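Local coordinates for uncharacterized protein (Sinorhizobium meliloti, PDB 3U5R) that is of unknown function but carries a thioredoxin-like fold of the AhpC/TSA family, and may therefore act as an antioxidant oxidoreductase, at residues 95-101 / 125-130. Numbering follows the deposited sequence.
Sequences VVAINSN and FPYLKD
Val95 lays CG1 over one face of the Phe125 ring, 4.3 Å from its centroid, as a CH-pi contact. The Ala97 methyl touches both aromatic rings, CB lying 3.6 Å from Phe125 CE2 and from Tyr127 CD1. The backbones pair in parallel, the bonds running one residue past strand 127-129 at each end: Ala97 N to Pro126 O, Leu128 N to Ala97 O, Asn99 N to Leu128 O and Asp130 N to Asn99 O. With CG anti to the backbone N (chi1 -175°), the Tyr127 ring leans along the neighbouring strand until OH accepts from Asn99 ND2 at 3.1 Å; Asn69 also bonds this hydroxyl, and Glu109 the amide nitrogen. Asn99 OD1 closes an Asx turn with Asn101 N and takes Lys129 NZ from above its carbonyl plane (3.0 Å). A bend at chi2 (77°) brings that ammonium to Asn101 O, in the carbonyl plane at 2.7 Å. Ser100 OG donates to the anti lone pair of Asp130 OD2 (2.8 Å); OD2 also accepts from Ala136 N, and OD1 from Val135 N, both in helix 134-139. Strand 93-99, helix 111-121, packed on Asn99 and Tyr127, and strand 127-129, an edge of the thioredoxin-like central sheet, form a beta-alpha-beta unit; helix 78-88 adjoins Val95 and Phe125, strand 61-66 the far side of 93-99.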
ATOM      1  N   VAL A  95       8.206   0.227   3.310  1.00 13.75           N
ATOM      2  CA  VAL A  95       6.899  -0.124   2.739  1.00 12.82           C
ATOM      3  C   VAL A  95       6.151  -0.938   3.719  1.00 15.24           C
ATOM      4  O   VAL A  95       6.685  -1.898   4.317  1.00 15.37           O
ATOM      5  CB  VAL A  95       7.011  -0.929   1.396  1.00 15.34           C
ATOM      6  CG1 VAL A  95       5.635  -1.414   0.902  1.00 12.78           C
ATOM      7  CG2 VAL A  95       7.715  -0.078   0.285  1.00 14.48           C
ATOM      8  N   VAL A  96       4.878  -0.585   3.947  1.00 15.93           N
ATOM      9  CA  VAL A  96       4.025  -1.458   4.774  1.00 16.28           C
ATOM     10  C   VAL A  96       2.811  -1.735   3.987  1.00 15.54           C
ATOM     11  O   VAL A  96       2.120  -0.759   3.610  1.00 15.49           O
ATOM     12  CB  VAL A  96       3.653  -0.817   6.124  1.00 20.00           C
ATOM     13  CG1 VAL A  96       3.173   0.611   5.921  1.00 20.00           C
ATOM     14  CG2 VAL A  96       2.592  -1.647   6.833  1.00 20.00           C
ATOM     15  N   ALA A  97       2.478  -3.022   3.801  1.00 13.93           N
ATOM     16  CA  ALA A  97       1.240  -3.389   3.151  1.00 13.20           C
ATOM     17  C   ALA A  97       0.201  -3.894   4.110  1.00 11.92           C
ATOM     18  O   ALA A  97       0.550  -4.564   5.060  1.00 10.26           O
ATOM     19  CB  ALA A  97       1.510  -4.484   2.058  1.00 14.37           C
ATOM     20  N   ILE A  98      -1.080  -3.653   3.835  1.00 11.44           N
ATOM     21  CA  ILE A  98      -2.142  -3.968   4.787  1.00 12.79           C
ATOM     22  C   ILE A  98      -3.313  -4.610   4.007  1.00 14.27           C
ATOM     23  O   ILE A  98      -3.722  -4.105   2.972  1.00 14.89           O
ATOM     24  CB  ILE A  98      -2.666  -2.692   5.522  1.00 12.69           C
ATOM     25  CG1 ILE A  98      -1.542  -2.088   6.383  1.00 13.64           C
ATOM     26  CG2 ILE A  98      -3.900  -3.051   6.422  1.00 12.29           C
ATOM     27  CD1 ILE A  98      -1.868  -0.638   6.891  1.00 14.61           C
ATOM     28  N   ASN A  99      -3.809  -5.720   4.493  1.00 11.93           N
ATOM     29  CA  ASN A  99      -4.955  -6.348   3.867  1.00 14.51           C
ATOM     30  C   ASN A  99      -6.098  -6.106   4.844  1.00 15.41           C
ATOM     31  O   ASN A  99      -6.104  -6.716   5.950  1.00 15.40           O
ATOM     32  CB  ASN A  99      -4.683  -7.850   3.713  1.00 13.03           C
ATOM     33  CG  ASN A  99      -5.773  -8.548   2.999  1.00 15.44           C
ATOM     34  OD1 ASN A  99      -6.978  -8.345   3.295  1.00 17.22           O
ATOM     35  ND2 ASN A  99      -5.391  -9.353   2.001  1.00 13.89           N
ATOM     36  N   SER A 100      -7.036  -5.234   4.495  1.00 14.80           N
ATOM     37  CA  SER A 100      -8.173  -4.948   5.388  1.00 17.25           C
ATOM     38  C   SER A 100      -9.444  -5.651   4.978  1.00 18.65           C
ATOM     39  O   SER A 100     -10.486  -5.379   5.564  1.00 18.73           O
ATOM     40  CB  SER A 100      -8.524  -3.460   5.430  1.00 19.14           C
ATOM     41  OG  SER A 100      -7.361  -2.763   5.701  1.00 20.61           O
ATOM     42  N   ASN A 101      -9.354  -6.557   4.005  1.00 17.53           N
ATOM     43  CA  ASN A 101     -10.553  -7.163   3.479  1.00 19.73           C
ATOM     44  C   ASN A 101     -11.175  -8.216   4.455  1.00 21.76           C
ATOM     45  O   ASN A 101     -10.464  -8.993   5.116  1.00 18.29           O
ATOM     46  CB  ASN A 101     -10.267  -7.796   2.118  1.00 19.55           C
ATOM     47  CG  ASN A 101     -10.223  -6.783   0.975  1.00 18.63           C
ATOM     48  OD1 ASN A 101      -9.933  -7.150  -0.154  1.00 27.49           O
ATOM     49  ND2 ASN A 101     -10.507  -5.533   1.243  1.00 16.12           N
ATOM     50  N   PHE A 125       8.665  -6.623   2.317  1.00 15.22           N
ATOM     51  CA  PHE A 125       8.083  -5.608   3.257  1.00 15.48           C
ATOM     52  C   PHE A 125       7.073  -6.309   4.176  1.00 14.25           C
ATOM     53  O   PHE A 125       6.536  -7.375   3.830  1.00 13.40           O
ATOM     54  CB  PHE A 125       7.340  -4.537   2.464  1.00 11.85           C
ATOM     55  CG  PHE A 125       6.485  -5.107   1.362  1.00 16.08           C
ATOM     56  CD1 PHE A 125       6.975  -5.217   0.085  1.00 12.99           C
ATOM     57  CD2 PHE A 125       5.181  -5.528   1.623  1.00 13.55           C
ATOM     58  CE1 PHE A 125       6.179  -5.726  -0.977  1.00 12.92           C
ATOM     59  CE2 PHE A 125       4.334  -6.033   0.564  1.00 19.64           C
ATOM     60  CZ  PHE A 125       4.876  -6.172  -0.744  1.00 19.49           C
ATOM     61  N   PRO A 126       6.828  -5.730   5.350  1.00 12.65           N
ATOM     62  CA  PRO A 126       5.786  -6.359   6.133  1.00 13.12           C
ATOM     63  C   PRO A 126       4.370  -6.276   5.445  1.00 14.34           C
ATOM     64  O   PRO A 126       3.976  -5.219   4.911  1.00 14.77           O
ATOM     65  CB  PRO A 126       5.839  -5.575   7.463  1.00 13.70           C
ATOM     66  CG  PRO A 126       6.473  -4.171   7.030  1.00 14.83           C
ATOM     67  CD  PRO A 126       7.512  -4.613   6.055  1.00 10.39           C
ATOM     68  N   TYR A 127       3.630  -7.391   5.477  1.00 11.76           N
ATOM     69  CA  TYR A 127       2.299  -7.454   4.942  1.00 12.67           C
ATOM     70  C   TYR A 127       1.399  -7.891   6.063  1.00 13.51           C
ATOM     71  O   TYR A 127       1.464  -9.023   6.538  1.00 15.05           O
ATOM     72  CB  TYR A 127       2.292  -8.433   3.749  1.00  9.45           C
ATOM     73  CG  TYR A 127       1.014  -8.537   2.997  1.00 16.91           C
ATOM     74  CD1 TYR A 127      -0.016  -7.570   3.128  1.00 13.55           C
ATOM     75  CD2 TYR A 127       0.787  -9.633   2.151  1.00 11.49           C
ATOM     76  CE1 TYR A 127      -1.229  -7.726   2.419  1.00 14.10           C
ATOM     77  CE2 TYR A 127      -0.407  -9.765   1.416  1.00 10.80           C
ATOM     78  CZ  TYR A 127      -1.387  -8.829   1.547  1.00 15.26           C
ATOM     79  OH  TYR A 127      -2.578  -9.016   0.849  1.00 17.40           O
ATOM     80  N   LEU A 128       0.541  -6.980   6.489  1.00 14.74           N
ATOM     81  CA  LEU A 128      -0.156  -7.134   7.760  1.00 16.28           C
ATOM     82  C   LEU A 128      -1.630  -7.282   7.582  1.00 17.87           C
ATOM     83  O   LEU A 128      -2.191  -6.773   6.614  1.00 16.97           O
ATOM     84  CB  LEU A 128       0.081  -5.855   8.552  1.00 15.31           C
ATOM     85  CG  LEU A 128       1.573  -5.520   8.634  1.00 15.75           C
ATOM     86  CD1 LEU A 128       1.772  -4.227   9.416  1.00 12.66           C
ATOM     87  CD2 LEU A 128       2.409  -6.702   9.293  1.00 13.30           C
ATOM     88  N   LYS A 129      -2.294  -7.902   8.546  1.00 20.26           N
ATOM     89  CA  LYS A 129      -3.762  -7.998   8.489  1.00 19.97           C
ATOM     90  C   LYS A 129      -4.452  -6.931   9.343  1.00 21.99           C
ATOM     91  O   LYS A 129      -4.146  -6.851  10.542  1.00 22.32           O
ATOM     92  CB  LYS A 129      -4.229  -9.355   8.968  1.00 19.73           C
ATOM     93  CG  LYS A 129      -5.767  -9.519   8.867  1.00 20.21           C
ATOM     94  CD  LYS A 129      -6.160  -9.768   7.433  1.00 17.49           C
ATOM     95  CE  LYS A 129      -7.684  -9.591   7.331  1.00 18.55           C
ATOM     96  NZ  LYS A 129      -7.939  -9.569   5.861  1.00 21.64           N
ATOM     97  N   ASP A 130      -5.410  -6.159   8.763  1.00 20.69           N
ATOM     98  CA  ASP A 130      -6.225  -5.141   9.529  1.00 22.43           C
ATOM     99  C   ASP A 130      -7.645  -5.715   9.768  1.00 21.96           C
ATOM    100  O   ASP A 130      -8.583  -5.333   9.071  1.00 21.20           O
ATOM    101  CB  ASP A 130      -6.202  -3.798   8.754  1.00 20.44           C
ATOM    102  CG  ASP A 130      -7.216  -2.747   9.220  1.00 23.40           C
ATOM    103  OD1 ASP A 130      -7.503  -2.626  10.415  1.00 21.34           O
ATOM    104  OD2 ASP A 130      -7.714  -1.982   8.336  1.00 22.79           O
TER